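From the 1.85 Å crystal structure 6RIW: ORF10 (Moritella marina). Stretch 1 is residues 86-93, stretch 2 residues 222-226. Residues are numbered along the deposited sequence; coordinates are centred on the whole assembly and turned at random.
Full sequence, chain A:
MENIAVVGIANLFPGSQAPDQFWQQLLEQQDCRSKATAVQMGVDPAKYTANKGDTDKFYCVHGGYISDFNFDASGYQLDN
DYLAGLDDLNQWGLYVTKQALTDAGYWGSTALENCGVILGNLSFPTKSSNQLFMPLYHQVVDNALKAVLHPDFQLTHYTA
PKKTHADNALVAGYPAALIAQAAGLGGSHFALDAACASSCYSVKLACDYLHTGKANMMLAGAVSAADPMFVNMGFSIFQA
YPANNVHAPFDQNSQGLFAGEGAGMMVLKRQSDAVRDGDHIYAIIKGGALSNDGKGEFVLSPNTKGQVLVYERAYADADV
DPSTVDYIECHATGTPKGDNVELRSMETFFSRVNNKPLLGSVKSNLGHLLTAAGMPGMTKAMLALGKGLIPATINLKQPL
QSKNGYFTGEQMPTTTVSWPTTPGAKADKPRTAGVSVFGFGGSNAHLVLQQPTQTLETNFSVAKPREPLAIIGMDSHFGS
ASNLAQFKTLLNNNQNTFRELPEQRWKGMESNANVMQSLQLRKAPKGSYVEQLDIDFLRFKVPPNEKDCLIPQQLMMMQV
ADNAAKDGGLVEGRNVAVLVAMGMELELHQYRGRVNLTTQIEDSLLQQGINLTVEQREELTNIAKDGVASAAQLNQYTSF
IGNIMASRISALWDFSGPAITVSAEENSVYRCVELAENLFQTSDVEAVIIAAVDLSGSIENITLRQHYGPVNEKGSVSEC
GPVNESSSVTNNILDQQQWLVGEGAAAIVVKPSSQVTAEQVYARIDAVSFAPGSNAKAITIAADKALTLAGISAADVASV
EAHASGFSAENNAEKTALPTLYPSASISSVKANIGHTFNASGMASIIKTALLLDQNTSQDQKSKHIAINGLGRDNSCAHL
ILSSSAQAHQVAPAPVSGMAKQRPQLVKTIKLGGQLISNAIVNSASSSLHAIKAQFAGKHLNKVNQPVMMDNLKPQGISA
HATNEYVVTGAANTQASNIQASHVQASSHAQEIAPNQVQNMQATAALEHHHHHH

Stretch 1 86-93: LDDLNQWG
Stretch 2, residues 222-226: AVSAA

The first turns of a helix pack on the end of a buried strand through a small apolar contact, centred on Ala 225 and supplemented by a single water bridge, with no direct hydrogen bond between the two stretches. Leu 86 and Asp 87 lead in with extended backbone (phi/psi -103/159 and -63/161), and the helix runs from Asp 88 through Gly 93 and beyond, its phi between -46 and -71° and psi between -40 and -53°. The strand arrives from earlier in the chain and covers Ala 222 to Ser 224 (-162/162, -143/140 and -129/102); Ala 225 then turns to -144/39 and Ala 226 to -69/160. Helix and strand axes approach to 8.5 Å, and their N-to-C directions make an angle of 145°, so the two run roughly antiparallel. The register is set by Leu 89 and Ala 225, whose CA atoms lie 5.0 Å apart.

Asp 87 caps the helix. With chi1 t (-167°) and chi2 82°, its OD2 accepts from Leu 89 N at 2.9 Å and 175°, an almost linear bond that satisfies an amide of the first turn. Behind it, Gln 91 N donates to Asp 87 O (3.0 Å) and Trp 92 N to Asp 88 O (2.7 Å), while the bond from Gly 93 N to Leu 89 O is weak at 3.4 Å. Asp 87 OD2 also lies 4.0 Å from Ala 225 O. Both are acceptors, and water 1 joins them by donating to Asp 87 OD2 at 2.8 Å and to Ala 225 O at 2.7 Å.

Ala 225 points its CB toward the helix and contributes the largest covered area of any residue here. Ala 225 CB sits 3.6 Å from Leu 89 CA, 3.9 Å from Leu 89 CB and 3.7 Å from Trp 92 CZ3; the short side chain lets the helix backbone come this near. Leu 89 is buried with chi1 t (-158°) and chi2 t (159°); its CA-to-CB bond runs sideways to the strand, yet Leu 89 CD2 reaches Val 223 CG1 at 3.8 Å. Val 223 points toward the helix with chi1 p (60°), and its other methyl, CG2, lies 3.7 Å from Leu 89 O and 4.4 Å from Trp 92 CB. Both methyls thus meet Leu 89, CG1 nearest its CD2, while CG2 also reaches the helix backbone and the base of the tryptophan.

Trp 92 points toward the strand with chi1 m (-65°) and chi2 -8°. Ser 224 O lies at the ring edge, near its plane, 3.6 Å from Trp 92 CZ3. Gly 93 has no side chain, and an ideal CB there would lie 4.6 Å from Val 223 CB. The CA-to-CB bond of Ser 224 points away; chi1 is t (162°), and OG is hydrogen-bonded elsewhere in the structure. Asn 90 likewise points away from the strand. In all, 275 Å² is buried, summed over both sides.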

ATOM      1  N   LEU A  86      10.299 -16.307   1.479  1.00 18.06           N
ATOM      2  CA  LEU A  86       9.652 -15.005   1.426  1.00 16.40           C
ATOM      3  C   LEU A  86       9.948 -14.208   2.694  1.00 17.06           C
ATOM      4  O   LEU A  86      10.294 -14.764   3.744  1.00 15.91           O
ATOM      5  CB  LEU A  86       8.140 -15.167   1.214  1.00 15.17           C
ATOM      6  CG  LEU A  86       7.699 -15.848  -0.092  1.00 15.58           C
ATOM      7  CD1 LEU A  86       6.190 -15.995  -0.126  1.00 14.30           C
ATOM      8  CD2 LEU A  86       8.155 -15.029  -1.285  1.00 19.31           C
ATOM      9  N   ASP A  87       9.801 -12.889   2.576  1.00 16.99           N
ATOM     10  CA  ASP A  87      10.082 -11.934   3.642  1.00 14.88           C
ATOM     11  C   ASP A  87       9.172 -12.147   4.857  1.00 14.33           C
ATOM     12  O   ASP A  87       8.088 -12.741   4.772  1.00 15.13           O
ATOM     13  CB  ASP A  87       9.875 -10.497   3.115  1.00 16.06           C
ATOM     14  CG  ASP A  87      10.430  -9.418   4.036  1.00 14.49           C
ATOM     15  OD1 ASP A  87      11.665  -9.156   3.985  1.00 15.60           O
ATOM     16  OD2 ASP A  87       9.629  -8.778   4.781  1.00 16.09           O
ATOM     17  N   ASP A  88       9.620 -11.594   5.994  1.00 14.71           N
ATOM     18  CA  ASP A  88       8.772 -11.482   7.189  1.00 14.37           C
ATOM     19  C   ASP A  88       7.386 -10.955   6.846  1.00 13.87           C
ATOM     20  O   ASP A  88       6.376 -11.386   7.427  1.00 15.34           O
ATOM     21  CB  ASP A  88       9.416 -10.528   8.196  1.00 12.75           C
ATOM     22  CG  ASP A  88      10.579 -11.147   8.955  1.00 19.99           C
ATOM     23  OD1 ASP A  88      10.658 -12.392   9.019  1.00 19.65           O
ATOM     24  OD2 ASP A  88      11.417 -10.364   9.473  1.00 19.74           O
ATOM     25  N   LEU A  89       7.316  -9.965   5.955  1.00 14.22           N
ATOM     26  CA  LEU A  89       6.010  -9.423   5.575  1.00 15.15           C
ATOM     27  C   LEU A  89       5.047 -10.543   5.209  1.00 14.73           C
ATOM     28  O   LEU A  89       3.921 -10.611   5.719  1.00 17.89           O
ATOM     29  CB  LEU A  89       6.159  -8.461   4.405  1.00 17.15           C
ATOM     30  CG  LEU A  89       5.009  -7.456   4.252  1.00 18.36           C
ATOM     31  CD1 LEU A  89       5.491  -6.265   3.426  1.00 21.37           C
ATOM     32  CD2 LEU A  89       3.833  -8.108   3.609  1.00 20.98           C
ATOM     33  N   ASN A  90       5.470 -11.419   4.301  1.00 12.47           N
ATOM     34  CA  ASN A  90       4.595 -12.498   3.857  1.00 13.19           C
ATOM     35  C   ASN A  90       4.411 -13.537   4.946  1.00 14.55           C
ATOM     36  O   ASN A  90       3.292 -14.032   5.163  1.00 14.95           O
ATOM     37  CB  ASN A  90       5.174 -13.156   2.606  1.00 12.18           C
ATOM     38  CG  ASN A  90       5.497 -12.149   1.510  1.00 19.61           C
ATOM     39  OD1 ASN A  90       4.715 -11.953   0.592  1.00 22.34           O
ATOM     40  ND2 ASN A  90       6.651 -11.509   1.610  1.00 24.16           N
ATOM     41  N   GLN A  91       5.500 -13.903   5.625  1.00 15.17           N
ATOM     42  CA  GLN A  91       5.423 -15.001   6.587  1.00 16.12           C
ATOM     43  C   GLN A  91       4.572 -14.623   7.790  1.00 15.59           C
ATOM     44  O   GLN A  91       3.803 -15.451   8.301  1.00 15.41           O
ATOM     45  CB  GLN A  91       6.825 -15.399   7.027  1.00 13.07           C
ATOM     46  CG  GLN A  91       7.645 -15.970   5.854  1.00 16.74           C
ATOM     47  CD  GLN A  91       8.968 -16.536   6.289  1.00 17.82           C
ATOM     48  OE1 GLN A  91       9.463 -16.225   7.368  1.00 20.24           O
ATOM     49  NE2 GLN A  91       9.558 -17.386   5.442  1.00 17.64           N
ATOM     50  N   TRP A  92       4.707 -13.385   8.270  1.00 12.80           N
ATOM     51  CA  TRP A  92       3.893 -12.972   9.407  1.00 14.54           C
ATOM     52  C   TRP A  92       2.413 -12.953   9.039  1.00 14.25           C
ATOM     53  O   TRP A  92       1.566 -13.334   9.849  1.00 13.56           O
ATOM     54  CB  TRP A  92       4.327 -11.600   9.908  1.00 11.68           C
ATOM     55  CG  TRP A  92       5.704 -11.554  10.480  1.00 14.50           C
ATOM     56  CD1 TRP A  92       6.536 -12.613  10.747  1.00 15.25           C
ATOM     57  CD2 TRP A  92       6.423 -10.377  10.845  1.00 13.51           C
ATOM     58  NE1 TRP A  92       7.724 -12.160  11.256  1.00 14.71           N
ATOM     59  CE2 TRP A  92       7.678 -10.790  11.337  1.00 15.65           C
ATOM     60  CE3 TRP A  92       6.124  -9.010  10.807  1.00 16.08           C
ATOM     61  CZ2 TRP A  92       8.652  -9.880  11.765  1.00 17.82           C
ATOM     62  CZ3 TRP A  92       7.085  -8.103  11.246  1.00 14.05           C
ATOM     63  CH2 TRP A  92       8.332  -8.547  11.726  1.00 19.07           C
ATOM     64  N   GLY A  93       2.080 -12.491   7.826  1.00 14.90           N
ATOM     65  CA  GLY A  93       0.687 -12.502   7.389  1.00 15.69           C
ATOM     66  C   GLY A  93       0.128 -13.906   7.227  1.00 13.57           C
ATOM     67  O   GLY A  93      -1.024 -14.172   7.588  1.00 14.22           O
ATOM     68  N   ALA A 222      -3.878  -6.842   9.164  1.00 12.40           N
ATOM     69  CA  ALA A 222      -2.839  -5.937   8.687  1.00 12.98           C
ATOM     70  C   ALA A 222      -1.474  -6.478   9.073  1.00 15.34           C
ATOM     71  O   ALA A 222      -1.344  -7.313   9.970  1.00 13.32           O
ATOM     72  CB  ALA A 222      -3.018  -4.521   9.245  1.00 14.03           C
ATOM     73  N   VAL A 223      -0.454  -5.959   8.399  1.00 11.77           N
ATOM     74  CA  VAL A 223       0.933  -6.340   8.629  1.00 13.56           C
ATOM     75  C   VAL A 223       1.762  -5.077   8.471  1.00 16.03           C
ATOM     76  O   VAL A 223       1.446  -4.207   7.643  1.00 15.09           O
ATOM     77  CB  VAL A 223       1.388  -7.470   7.673  1.00 16.20           C
ATOM     78  CG1 VAL A 223       1.273  -7.022   6.213  1.00 16.69           C
ATOM     79  CG2 VAL A 223       2.830  -7.900   7.975  1.00 14.36           C
ATOM     80  N   SER A 224       2.756  -4.934   9.345  1.00 13.82           N
ATOM     81  CA  SER A 224       3.732  -3.853   9.322  1.00 13.71           C
ATOM     82  C   SER A 224       5.087  -4.548   9.406  1.00 14.89           C
ATOM     83  O   SER A 224       5.486  -5.005  10.486  1.00 16.32           O
ATOM     84  CB  SER A 224       3.499  -2.887  10.493  1.00 16.01           C
ATOM     85  OG  SER A 224       4.631  -2.071  10.744  1.00 19.86           O
ATOM     86  N   ALA A 225       5.783  -4.659   8.270  1.00 12.79           N
ATOM     87  CA  ALA A 225       7.090  -5.330   8.220  1.00 14.28           C
ATOM     88  C   ALA A 225       8.019  -4.632   7.235  1.00 18.12           C
ATOM     89  O   ALA A 225       8.765  -5.274   6.479  1.00 17.88           O
ATOM     90  CB  ALA A 225       6.940  -6.802   7.834  1.00 14.58           C
ATOM     91  N   ALA A 226       7.963  -3.310   7.209  1.00 13.48           N
ATOM     92  CA  ALA A 226       8.898  -2.545   6.396  1.00 15.14           C
ATOM     93  C   ALA A 226      10.316  -2.639   6.960  1.00 15.47           C
ATOM     94  O   ALA A 226      10.528  -2.929   8.141  1.00 17.56           O
ATOM     95  CB  ALA A 226       8.462  -1.076   6.354  1.00 17.15           C
TER
HETATM   96  O   HOH W   1      10.980  -6.804   6.156  1.00 15.18           O